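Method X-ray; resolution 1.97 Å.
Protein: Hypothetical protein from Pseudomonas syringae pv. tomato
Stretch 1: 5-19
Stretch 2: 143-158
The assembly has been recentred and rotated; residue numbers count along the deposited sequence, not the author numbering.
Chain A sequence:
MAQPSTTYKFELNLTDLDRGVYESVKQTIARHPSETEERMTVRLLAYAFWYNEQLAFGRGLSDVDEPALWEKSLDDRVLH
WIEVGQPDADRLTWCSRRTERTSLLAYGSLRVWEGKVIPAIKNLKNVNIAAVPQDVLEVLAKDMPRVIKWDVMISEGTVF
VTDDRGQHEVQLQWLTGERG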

ATOM      1  N   SER A   5      14.646   8.191  12.066  1.00 50.73           N
ATOM      2  CA  SER A   5      13.888   8.170  10.808  1.00 49.31           C
ATOM      3  C   SER A   5      14.770   7.708   9.645  1.00 48.07           C
ATOM      4  O   SER A   5      15.471   8.520   9.031  1.00 48.24           O
ATOM      5  N   THR A   6      14.726   6.410   9.339  1.00 45.98           N
ATOM      6  CA  THR A   6      15.649   5.817   8.367  1.00 43.89           C
ATOM      7  C   THR A   6      15.218   6.126   6.926  1.00 42.11           C
ATOM      8  O   THR A   6      14.048   5.983   6.579  1.00 40.90           O
ATOM      9  N   THR A   7      16.170   6.581   6.111  1.00 40.18           N
ATOM     10  CA  THR A   7      15.925   6.817   4.685  1.00 38.48           C
ATOM     11  C   THR A   7      16.237   5.557   3.879  1.00 36.76           C
ATOM     12  O   THR A   7      17.309   4.960   4.031  1.00 36.12           O
ATOM     13  N   TYR A   8      15.277   5.144   3.051  1.00 34.32           N
ATOM     14  CA  TYR A   8      15.451   4.011   2.159  1.00 32.39           C
ATOM     15  C   TYR A   8      15.319   4.469   0.708  1.00 31.29           C
ATOM     16  O   TYR A   8      14.580   5.403   0.412  1.00 30.24           O
ATOM     17  N   LYS A   9      16.029   3.790  -0.177  1.00 30.47           N
ATOM     18  CA  LYS A   9      15.901   3.995  -1.611  1.00 30.26           C
ATOM     19  C   LYS A   9      15.225   2.767  -2.213  1.00 29.84           C
ATOM     20  O   LYS A   9      15.683   1.638  -2.000  1.00 30.22           O
ATOM     21  N   PHE A  10      14.144   2.998  -2.959  1.00 28.01           N
ATOM     22  CA  PHE A  10      13.355   1.946  -3.575  1.00 26.69           C
ATOM     23  C   PHE A  10      13.603   2.003  -5.081  1.00 27.10           C
ATOM     24  O   PHE A  10      13.397   3.053  -5.709  1.00 27.09           O
ATOM     25  N   GLU A  11      14.078   0.890  -5.636  1.00 26.03           N
ATOM     26  CA  GLU A  11      14.263   0.735  -7.084  1.00 25.62           C
ATOM     27  C   GLU A  11      13.283  -0.325  -7.591  1.00 25.10           C
ATOM     28  O   GLU A  11      13.401  -1.515  -7.260  1.00 24.32           O
ATOM     29  N   LEU A  12      12.300   0.121  -8.371  1.00 24.33           N
ATOM     30  CA  LEU A  12      11.224  -0.759  -8.826  1.00 24.36           C
ATOM     31  C   LEU A  12      11.235  -0.950 -10.348  1.00 24.45           C
ATOM     32  O   LEU A  12      11.098   0.028 -11.090  1.00 24.58           O
ATOM     33  N   ASN A  13      11.413  -2.194 -10.803  1.00 24.25           N
ATOM     34  CA  ASN A  13      11.118  -2.557 -12.196  1.00 24.69           C
ATOM     35  C   ASN A  13       9.748  -3.210 -12.246  1.00 24.50           C
ATOM     36  O   ASN A  13       9.573  -4.340 -11.771  1.00 24.96           O
ATOM     37  N   LEU A  14       8.780  -2.490 -12.807  1.00 23.89           N
ATOM     38  CA  LEU A  14       7.381  -2.919 -12.808  1.00 24.01           C
ATOM     39  C   LEU A  14       6.930  -3.401 -14.183  1.00 23.92           C
ATOM     40  O   LEU A  14       7.101  -2.687 -15.186  1.00 24.04           O
ATOM     41  N   THR A  15       6.390  -4.622 -14.226  1.00 24.26           N
ATOM     42  CA  THR A  15       5.803  -5.219 -15.435  1.00 24.49           C
ATOM     43  C   THR A  15       4.374  -5.633 -15.075  1.00 25.35           C
ATOM     44  O   THR A  15       4.130  -6.750 -14.579  1.00 25.41           O
ATOM     45  N   ASP A  16       3.443  -4.714 -15.286  1.00 24.56           N
ATOM     46  CA  ASP A  16       2.060  -4.936 -14.898  1.00 25.05           C
ATOM     47  C   ASP A  16       1.290  -5.311 -16.154  1.00 24.57           C
ATOM     48  O   ASP A  16       0.926  -4.457 -16.966  1.00 24.41           O
ATOM     49  N   LEU A  17       1.076  -6.611 -16.319  1.00 24.44           N
ATOM     50  CA  LEU A  17       0.444  -7.132 -17.521  1.00 24.69           C
ATOM     51  C   LEU A  17      -1.058  -6.897 -17.540  1.00 25.30           C
ATOM     52  O   LEU A  17      -1.668  -6.934 -18.590  1.00 25.27           O
ATOM     53  N   ASP A  18      -1.645  -6.665 -16.375  1.00 25.48           N
ATOM     54  CA  ASP A  18      -3.082  -6.387 -16.275  1.00 26.56           C
ATOM     55  C   ASP A  18      -3.430  -4.986 -16.775  1.00 26.49           C
ATOM     56  O   ASP A  18      -4.477  -4.790 -17.392  1.00 26.49           O
ATOM     57  N   ARG A  19      -2.540  -4.022 -16.536  1.00 25.66           N
ATOM     58  CA  ARG A  19      -2.785  -2.633 -16.933  1.00 25.89           C
ATOM     59  C   ARG A  19      -1.942  -2.168 -18.113  1.00 26.51           C
ATOM     60  O   ARG A  19      -2.179  -1.091 -18.648  1.00 26.47           O
ATOM     61  N   ASP A 143      14.489  -7.953   7.619  1.00 25.13           N
ATOM     62  CA  ASP A 143      15.859  -7.421   7.446  1.00 25.32           C
ATOM     63  C   ASP A 143      16.045  -6.593   6.174  1.00 25.10           C
ATOM     64  O   ASP A 143      17.068  -6.687   5.475  1.00 24.61           O
HETATM   65  N   MSE A 144      15.061  -5.756   5.890  1.00 24.58           N
HETATM   66  CA  MSE A 144      15.088  -4.951   4.684  1.00 25.81           C
HETATM   67  C   MSE A 144      16.375  -4.121   4.549  1.00 26.57           C
HETATM   68  O   MSE A 144      16.756  -3.409   5.477  1.00 26.80           O
ATOM     69  N   PRO A 145      17.069  -4.239   3.405  1.00 27.21           N
ATOM     70  CA  PRO A 145      18.262  -3.415   3.200  1.00 27.73           C
ATOM     71  C   PRO A 145      17.863  -1.963   2.900  1.00 27.99           C
ATOM     72  O   PRO A 145      16.691  -1.691   2.602  1.00 27.81           O
ATOM     73  N   ARG A 146      18.827  -1.053   2.986  1.00 27.60           N
ATOM     74  CA  ARG A 146      18.579   0.369   2.750  1.00 28.23           C
ATOM     75  C   ARG A 146      18.224   0.665   1.293  1.00 27.63           C
ATOM     76  O   ARG A 146      17.462   1.590   1.015  1.00 27.61           O
ATOM     77  N   VAL A 147      18.786  -0.117   0.378  1.00 27.28           N
ATOM     78  CA  VAL A 147      18.409  -0.037  -1.033  1.00 27.59           C
ATOM     79  C   VAL A 147      17.568  -1.283  -1.357  1.00 26.97           C
ATOM     80  O   VAL A 147      18.071  -2.413  -1.341  1.00 26.18           O
ATOM     81  N   ILE A 148      16.280  -1.052  -1.594  1.00 26.22           N
ATOM     82  CA  ILE A 148      15.319  -2.106  -1.883  1.00 26.14           C
ATOM     83  C   ILE A 148      15.139  -2.201  -3.394  1.00 26.65           C
ATOM     84  O   ILE A 148      14.621  -1.273  -4.029  1.00 26.97           O
ATOM     85  N   LYS A 149      15.564  -3.329  -3.957  1.00 26.30           N
ATOM     86  CA  LYS A 149      15.463  -3.575  -5.399  1.00 26.09           C
ATOM     87  C   LYS A 149      14.465  -4.694  -5.631  1.00 24.98           C
ATOM     88  O   LYS A 149      14.690  -5.839  -5.208  1.00 23.81           O
ATOM     89  N   TRP A 150      13.346  -4.349  -6.259  1.00 24.10           N
ATOM     90  CA  TRP A 150      12.309  -5.322  -6.560  1.00 24.01           C
ATOM     91  C   TRP A 150      12.026  -5.354  -8.047  1.00 24.62           C
ATOM     92  O   TRP A 150      11.846  -4.296  -8.671  1.00 24.30           O
ATOM     93  N   ASP A 151      11.926  -6.562  -8.601  1.00 24.92           N
ATOM     94  CA  ASP A 151      11.234  -6.737  -9.878  1.00 26.15           C
ATOM     95  C   ASP A 151       9.834  -7.216  -9.551  1.00 26.07           C
ATOM     96  O   ASP A 151       9.669  -8.237  -8.880  1.00 27.04           O
ATOM     97  N   VAL A 152       8.830  -6.493 -10.033  1.00 25.90           N
ATOM     98  CA  VAL A 152       7.436  -6.840  -9.777  1.00 25.14           C
ATOM     99  C   VAL A 152       6.707  -7.142 -11.084  1.00 25.71           C
ATOM    100  O   VAL A 152       6.737  -6.337 -12.029  1.00 24.92           O
HETATM  101  N   MSE A 153       6.077  -8.314 -11.138  1.00 25.32           N
HETATM  102  CA  MSE A 153       5.179  -8.650 -12.230  1.00 25.38           C
HETATM  103  C   MSE A 153       3.773  -8.797 -11.660  1.00 25.50           C
HETATM  104  O   MSE A 153       3.568  -9.467 -10.632  1.00 25.06           O
ATOM    105  N   ILE A 154       2.813  -8.151 -12.313  1.00 24.80           N
ATOM    106  CA  ILE A 154       1.404  -8.257 -11.914  1.00 24.70           C
ATOM    107  C   ILE A 154       0.640  -8.942 -13.047  1.00 25.13           C
ATOM    108  O   ILE A 154       0.584  -8.436 -14.190  1.00 24.62           O
ATOM    109  N   SER A 155       0.077 -10.104 -12.733  1.00 24.91           N
ATOM    110  CA  SER A 155      -0.624 -10.910 -13.720  1.00 26.06           C
ATOM    111  C   SER A 155      -1.879 -11.547 -13.121  1.00 26.36           C
ATOM    112  O   SER A 155      -1.817 -12.215 -12.084  1.00 26.06           O
ATOM    113  N   GLU A 156      -3.020 -11.326 -13.772  1.00 26.91           N
ATOM    114  CA  GLU A 156      -4.304 -11.846 -13.294  1.00 27.91           C
ATOM    115  C   GLU A 156      -4.557 -11.527 -11.811  1.00 27.92           C
ATOM    116  O   GLU A 156      -5.046 -12.375 -11.047  1.00 28.62           O
ATOM    117  N   GLY A 157      -4.200 -10.309 -11.401  1.00 27.22           N
ATOM    118  CA  GLY A 157      -4.442  -9.860 -10.031  1.00 27.00           C
ATOM    119  C   GLY A 157      -3.409 -10.308  -9.004  1.00 26.81           C
ATOM    120  O   GLY A 157      -3.444  -9.846  -7.852  1.00 27.09           O
ATOM    121  N   THR A 158      -2.496 -11.199  -9.404  1.00 26.25           N
ATOM    122  CA  THR A 158      -1.451 -11.686  -8.496  1.00 25.87           C
ATOM    123  C   THR A 158      -0.189 -10.877  -8.680  1.00 25.84           C
ATOM    124  O   THR A 158       0.186 -10.558  -9.803  1.00 25.38           O
TER

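Strands 6-16 and 147-155 run parallel, their directions 10° apart, in a register that pairs Lys 9 with Val 147 and ends with Asp 16 beside Ile 154. The ladder that fixes this register runs from Lys 9 N to Arg 146 O (2.9 Å) through to Leu 17 N to Ile 154 O (2.8 Å). Because paired residues send their side chains to the same face, packing is lateral, between neighbours on one side of the sheet.

The apolar contacts are richest on the face carrying Phe 10, Leu 12, Leu 14, Ile 148, Trp 150, Val 152 and Ile 154, all buried. Phe 10 (chi1 t) brings CD1 to 3.9 Å from Ile 148 CG2, and its edge meets the face of Trp 150 (chi1 m): the planes stand at 87°, the six-membered ring centroids lie 5.5 Å apart, and Phe 10 CE1 is 3.8 Å from Trp 150 CE3. Leu 12 and Leu 14 share the t,p rotamer, which carries their ends nearer the partner strand. Leu 12 CD1 thus reaches Val 152 CG2 (3.5 Å), while Leu 14 CD1 lies 3.9 Å from Val 152 CG1 and 4.0 Å from Ile 154 CD1. Val 152 is t; Ile 148 and Ile 154 are both m,t. On the other face, Thr 15 CG2 lies 3.8 Å from CE of selenomethionine Met 153, whose SE is 4.2 Å from Leu 17 CD1.

Around Tyr 8 (chi1 m), CD1 touches Ile 148 CD1 at 3.7 Å, and Arg 146 CD covers one ring face. Arg 146 CZ lies 5.6 Å from the ring centroid, so any cation-pi attraction is weak at most. A water links the two stretches, accepting from Tyr 8 OH in the first strand and donating to Met 144 O in the loop that precedes the second, each 2.7 Å from the water oxygen.

Among direct polar contacts, Arg 146, with chi1 to chi3 all m, folds its guanidinium back so that NE and NH2 both donate to Thr 7 O at 2.8 Å; Thr 6 CG2 packs over the guanidinium face, 3.2 Å from Arg 146 CZ. Asn 13 ND2 donates to Asp 151 OD1 (3.0 Å), both residues being m. Glu 11 OE1 and Lys 149 NZ, 4.2 Å apart, are too distant for a salt bridge. Beyond the strands, Asp 18 (m) points toward the type I' turn from Ser 155 to Thr 158 and divides its carboxylate: OD1 accepts from Glu 156 N (2.9 Å), OD2 from Gly 157 N (2.8 Å).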

ATOM      1  CB  SER A   5      13.318   9.562  10.499  1.00 49.61           C
ATOM      2  OG  SER A   5      12.759   9.619   9.190  1.00 49.56           O
ATOM      3  CB  THR A   6      15.791   4.277   8.544  1.00 44.05           C
ATOM      4  OG1 THR A   6      15.505   3.891   9.895  1.00 45.01           O
ATOM      5  CG2 THR A   6      17.186   3.839   8.207  1.00 44.24           C
ATOM      6  CB  THR A   7      16.750   8.000   4.158  1.00 38.91           C
ATOM      7  OG1 THR A   7      16.429   9.166   4.922  1.00 40.59           O
ATOM      8  CG2 THR A   7      16.447   8.271   2.693  1.00 38.97           C
ATOM      9  CB  TYR A   8      14.386   2.949   2.428  1.00 32.64           C
ATOM     10  CG  TYR A   8      14.558   2.185   3.717  1.00 31.69           C
ATOM     11  CD1 TYR A   8      15.007   0.867   3.711  1.00 32.19           C
ATOM     12  CD2 TYR A   8      14.271   2.774   4.938  1.00 32.35           C
ATOM     13  CE1 TYR A   8      15.163   0.150   4.900  1.00 32.68           C
ATOM     14  CE2 TYR A   8      14.432   2.069   6.125  1.00 35.17           C
ATOM     15  CZ  TYR A   8      14.864   0.754   6.094  1.00 33.99           C
ATOM     16  OH  TYR A   8      15.005   0.055   7.268  1.00 36.50           O
ATOM     17  CB  LYS A   9      17.278   4.187  -2.232  1.00 30.61           C
ATOM     18  CG  LYS A   9      18.076   5.372  -1.644  1.00 33.42           C
ATOM     19  CD  LYS A   9      17.863   6.642  -2.457  1.00 36.69           C
ATOM     20  CE  LYS A   9      18.359   7.878  -1.718  1.00 39.49           C
ATOM     21  NZ  LYS A   9      18.420   9.042  -2.659  1.00 42.09           N
ATOM     22  CB  PHE A  10      11.884   2.193  -3.257  1.00 26.59           C
ATOM     23  CG  PHE A  10      10.924   1.147  -3.775  1.00 24.44           C
ATOM     24  CD1 PHE A  10      11.216  -0.213  -3.718  1.00 23.18           C
ATOM     25  CD2 PHE A  10       9.663   1.531  -4.212  1.00 25.19           C
ATOM     26  CE1 PHE A  10      10.274  -1.157  -4.141  1.00 22.20           C
ATOM     27  CE2 PHE A  10       8.727   0.591  -4.630  1.00 24.11           C
ATOM     28  CZ  PHE A  10       9.033  -0.753  -4.590  1.00 22.51           C
ATOM     29  CB  GLU A  11      15.718   0.354  -7.412  1.00 25.79           C
ATOM     30  CG  GLU A  11      16.749   1.298  -6.753  1.00 27.64           C
ATOM     31  CD  GLU A  11      18.181   1.042  -7.195  0.75 31.17           C
ATOM     32  OE1 GLU A  11      18.398   0.111  -7.997  1.00 34.47           O
ATOM     33  OE2 GLU A  11      19.087   1.779  -6.746  0.75 30.82           O
ATOM     34  CB  LEU A  12       9.862  -0.195  -8.390  1.00 24.23           C
ATOM     35  CG  LEU A  12       8.573  -0.850  -8.921  1.00 24.69           C
ATOM     36  CD1 LEU A  12       8.440  -2.302  -8.446  1.00 24.19           C
ATOM     37  CD2 LEU A  12       7.353  -0.038  -8.474  1.00 23.07           C
ATOM     38  CB  ASN A  13      12.171  -3.507 -12.788  1.00 25.36           C
ATOM     39  CG  ASN A  13      13.557  -2.887 -12.832  1.00 27.95           C
ATOM     40  OD1 ASN A  13      13.707  -1.694 -13.075  1.00 31.54           O
ATOM     41  ND2 ASN A  13      14.575  -3.699 -12.604  1.00 29.40           N
ATOM     42  CB  LEU A  14       6.503  -1.748 -12.336  1.00 23.64           C
ATOM     43  CG  LEU A  14       4.974  -1.914 -12.316  1.00 24.88           C
ATOM     44  CD1 LEU A  14       4.532  -3.036 -11.358  1.00 22.82           C
ATOM     45  CD2 LEU A  14       4.318  -0.579 -11.970  1.00 24.79           C
ATOM     46  CB  THR A  15       6.598  -6.472 -15.913  1.00 24.77           C
ATOM     47  OG1 THR A  15       7.943  -6.098 -16.233  1.00 23.54           O
ATOM     48  CG2 THR A  15       5.972  -7.062 -17.142  1.00 24.84           C
ATOM     49  CB  ASP A  16       1.506  -3.687 -14.201  1.00 24.49           C
ATOM     50  CG  ASP A  16       0.028  -3.792 -13.851  1.00 26.21           C
ATOM     51  OD1 ASP A  16      -0.686  -4.708 -14.322  1.00 26.99           O
ATOM     52  OD2 ASP A  16      -0.427  -2.919 -13.083  1.00 28.27           O
ATOM     53  CB  LEU A  17       0.749  -8.621 -17.672  1.00 24.42           C
ATOM     54  CG  LEU A  17       2.235  -8.959 -17.745  1.00 24.14           C
ATOM     55  CD1 LEU A  17       2.395 -10.442 -17.820  1.00 22.35           C
ATOM     56  CD2 LEU A  17       2.924  -8.277 -18.936  1.00 23.76           C
ATOM     57  CB  ASP A  18      -3.553  -6.560 -14.831  1.00 27.05           C
ATOM     58  CG  ASP A  18      -3.551  -8.015 -14.383  1.00 29.07           C
ATOM     59  OD1 ASP A  18      -3.429  -8.914 -15.252  1.00 29.06           O
ATOM     60  OD2 ASP A  18      -3.669  -8.257 -13.159  1.00 30.33           O
ATOM     61  CB  ARG A  19      -2.577  -1.693 -15.748  1.00 26.22           C
ATOM     62  CG  ARG A  19      -3.674  -1.815 -14.714  1.00 25.54           C
ATOM     63  CD  ARG A  19      -3.354  -1.001 -13.499  1.00 27.02           C
ATOM     64  NE  ARG A  19      -4.550  -0.840 -12.688  1.00 27.72           N
ATOM     65  CZ  ARG A  19      -4.698   0.085 -11.750  1.00 27.73           C
ATOM     66  NH1 ARG A  19      -3.711   0.943 -11.499  1.00 27.72           N
ATOM     67  NH2 ARG A  19      -5.846   0.161 -11.080  1.00 29.07           N
ATOM     68  CB  ASP A 143      16.857  -8.564   7.469  1.00 26.04           C
ATOM     69  CG  ASP A 143      16.897  -9.265   8.812  1.00 28.99           C
ATOM     70  OD1 ASP A 143      16.635  -8.603   9.849  1.00 31.15           O
ATOM     71  OD2 ASP A 143      17.195 -10.478   8.833  1.00 32.98           O
HETATM   72  CB  MSE A 144      13.845  -4.065   4.618  1.00 25.95           C
HETATM   73  CG  MSE A 144      13.654  -3.462   3.244  1.00 26.65           C
HETATM   74 SE   MSE A 144      13.255  -4.791   1.876  0.40 31.87          SE
HETATM   75  CE  MSE A 144      11.291  -4.682   1.915  1.00 27.38           C
ATOM     76  CB  PRO A 145      18.922  -4.058   1.976  1.00 27.82           C
ATOM     77  CG  PRO A 145      17.785  -4.633   1.215  1.00 27.76           C
ATOM     78  CD  PRO A 145      16.806  -5.122   2.258  1.00 27.82           C
ATOM     79  CB  ARG A 146      19.775   1.209   3.215  1.00 28.60           C
ATOM     80  CG  ARG A 146      20.096   1.042   4.722  1.00 31.50           C
ATOM     81  CD  ARG A 146      18.991   1.625   5.609  1.00 35.70           C
ATOM     82  NE  ARG A 146      18.885   3.068   5.403  1.00 39.23           N
ATOM     83  CZ  ARG A 146      19.586   3.982   6.070  0.70 40.08           C
ATOM     84  NH1 ARG A 146      20.435   3.617   7.025  1.00 41.66           N
ATOM     85  NH2 ARG A 146      19.421   5.270   5.794  1.00 40.77           N
ATOM     86  CB  VAL A 147      19.631   0.123  -1.992  1.00 27.87           C
ATOM     87  CG1 VAL A 147      19.169   0.350  -3.417  1.00 28.69           C
ATOM     88  CG2 VAL A 147      20.540   1.286  -1.552  1.00 29.11           C
ATOM     89  CB  ILE A 148      13.962  -1.803  -1.230  1.00 26.09           C
ATOM     90  CG1 ILE A 148      14.138  -1.539   0.276  1.00 26.86           C
ATOM     91  CG2 ILE A 148      12.974  -2.923  -1.496  1.00 24.62           C
ATOM     92  CD1 ILE A 148      13.118  -0.579   0.842  1.00 28.62           C
ATOM     93  CB  LYS A 149      16.820  -3.964  -5.970  1.00 26.15           C
ATOM     94  CG  LYS A 149      17.928  -2.997  -5.617  1.00 29.47           C
ATOM     95  CD  LYS A 149      19.254  -3.521  -6.136  1.00 35.07           C
ATOM     96  CE  LYS A 149      20.244  -2.397  -6.380  1.00 38.22           C
ATOM     97  NZ  LYS A 149      20.709  -1.838  -5.088  1.00 40.92           N
ATOM     98  CB  TRP A 150      10.996  -4.917  -5.893  1.00 23.58           C
ATOM     99  CG  TRP A 150      10.843  -5.257  -4.438  1.00 23.00           C
ATOM    100  CD1 TRP A 150      11.768  -5.813  -3.589  1.00 23.17           C
ATOM    101  CD2 TRP A 150       9.669  -5.021  -3.662  1.00 23.25           C
ATOM    102  NE1 TRP A 150      11.209  -5.956  -2.321  1.00 22.52           N
ATOM    103  CE2 TRP A 150       9.932  -5.461  -2.346  1.00 22.58           C
ATOM    104  CE3 TRP A 150       8.407  -4.480  -3.961  1.00 21.29           C
ATOM    105  CZ2 TRP A 150       8.973  -5.383  -1.322  1.00 22.78           C
ATOM    106  CZ3 TRP A 150       7.460  -4.395  -2.946  1.00 23.14           C
ATOM    107  CH2 TRP A 150       7.752  -4.840  -1.641  1.00 23.32           C
ATOM    108  CB  ASP A 151      11.910  -7.792 -10.740  1.00 26.46           C
ATOM    109  CG  ASP A 151      13.211  -7.312 -11.367  1.00 29.42           C
ATOM    110  OD1 ASP A 151      13.678  -6.182 -11.097  1.00 31.94           O
ATOM    111  OD2 ASP A 151      13.763  -8.093 -12.168  1.00 34.28           O
ATOM    112  CB  VAL A 152       6.703  -5.712  -9.012  1.00 25.27           C
ATOM    113  CG1 VAL A 152       5.186  -5.994  -8.905  1.00 23.58           C
ATOM    114  CG2 VAL A 152       7.307  -5.527  -7.605  1.00 25.41           C
HETATM  115  CB  MSE A 153       5.608  -9.927 -12.947  1.00 25.69           C
HETATM  116  CG  MSE A 153       4.584 -10.410 -14.004  1.00 27.89           C
HETATM  117 SE   MSE A 153       5.257 -11.848 -15.110  0.45 30.55          SE
HETATM  118  CE  MSE A 153       6.402 -10.778 -16.236  1.00 32.26           C
ATOM    119  CB  ILE A 154       0.808  -6.864 -11.560  1.00 24.46           C
ATOM    120  CG1 ILE A 154       1.660  -6.188 -10.461  1.00 23.92           C
ATOM    121  CG2 ILE A 154      -0.677  -6.980 -11.136  1.00 25.38           C
ATOM    122  CD1 ILE A 154       1.197  -4.777 -10.062  1.00 21.58           C
ATOM    123  CB  SER A 155       0.328 -11.979 -14.269  1.00 25.79           C
ATOM    124  OG  SER A 155      -0.314 -12.779 -15.248  1.00 28.90           O
ATOM    125  CB  GLU A 156      -4.410 -13.354 -13.589  1.00 28.19           C
ATOM    126  CG  GLU A 156      -4.244 -13.682 -15.082  1.00 30.99           C
ATOM    127  CD  GLU A 156      -4.480 -15.148 -15.436  0.80 34.65           C
ATOM    128  OE1 GLU A 156      -4.798 -15.953 -14.532  0.80 36.50           O
ATOM    129  OE2 GLU A 156      -4.356 -15.493 -16.637  0.80 36.31           O
ATOM    130  CB  THR A 158      -1.126 -13.173  -8.710  1.00 26.06           C
ATOM    131  OG1 THR A 158      -2.327 -13.936  -8.600  1.00 27.09           O
ATOM    132  CG2 THR A 158      -0.107 -13.684  -7.672  1.00 24.83           C
TER
HETATM  133  O   HOH W   1      15.513  -2.573   7.748  1.00 43.39           O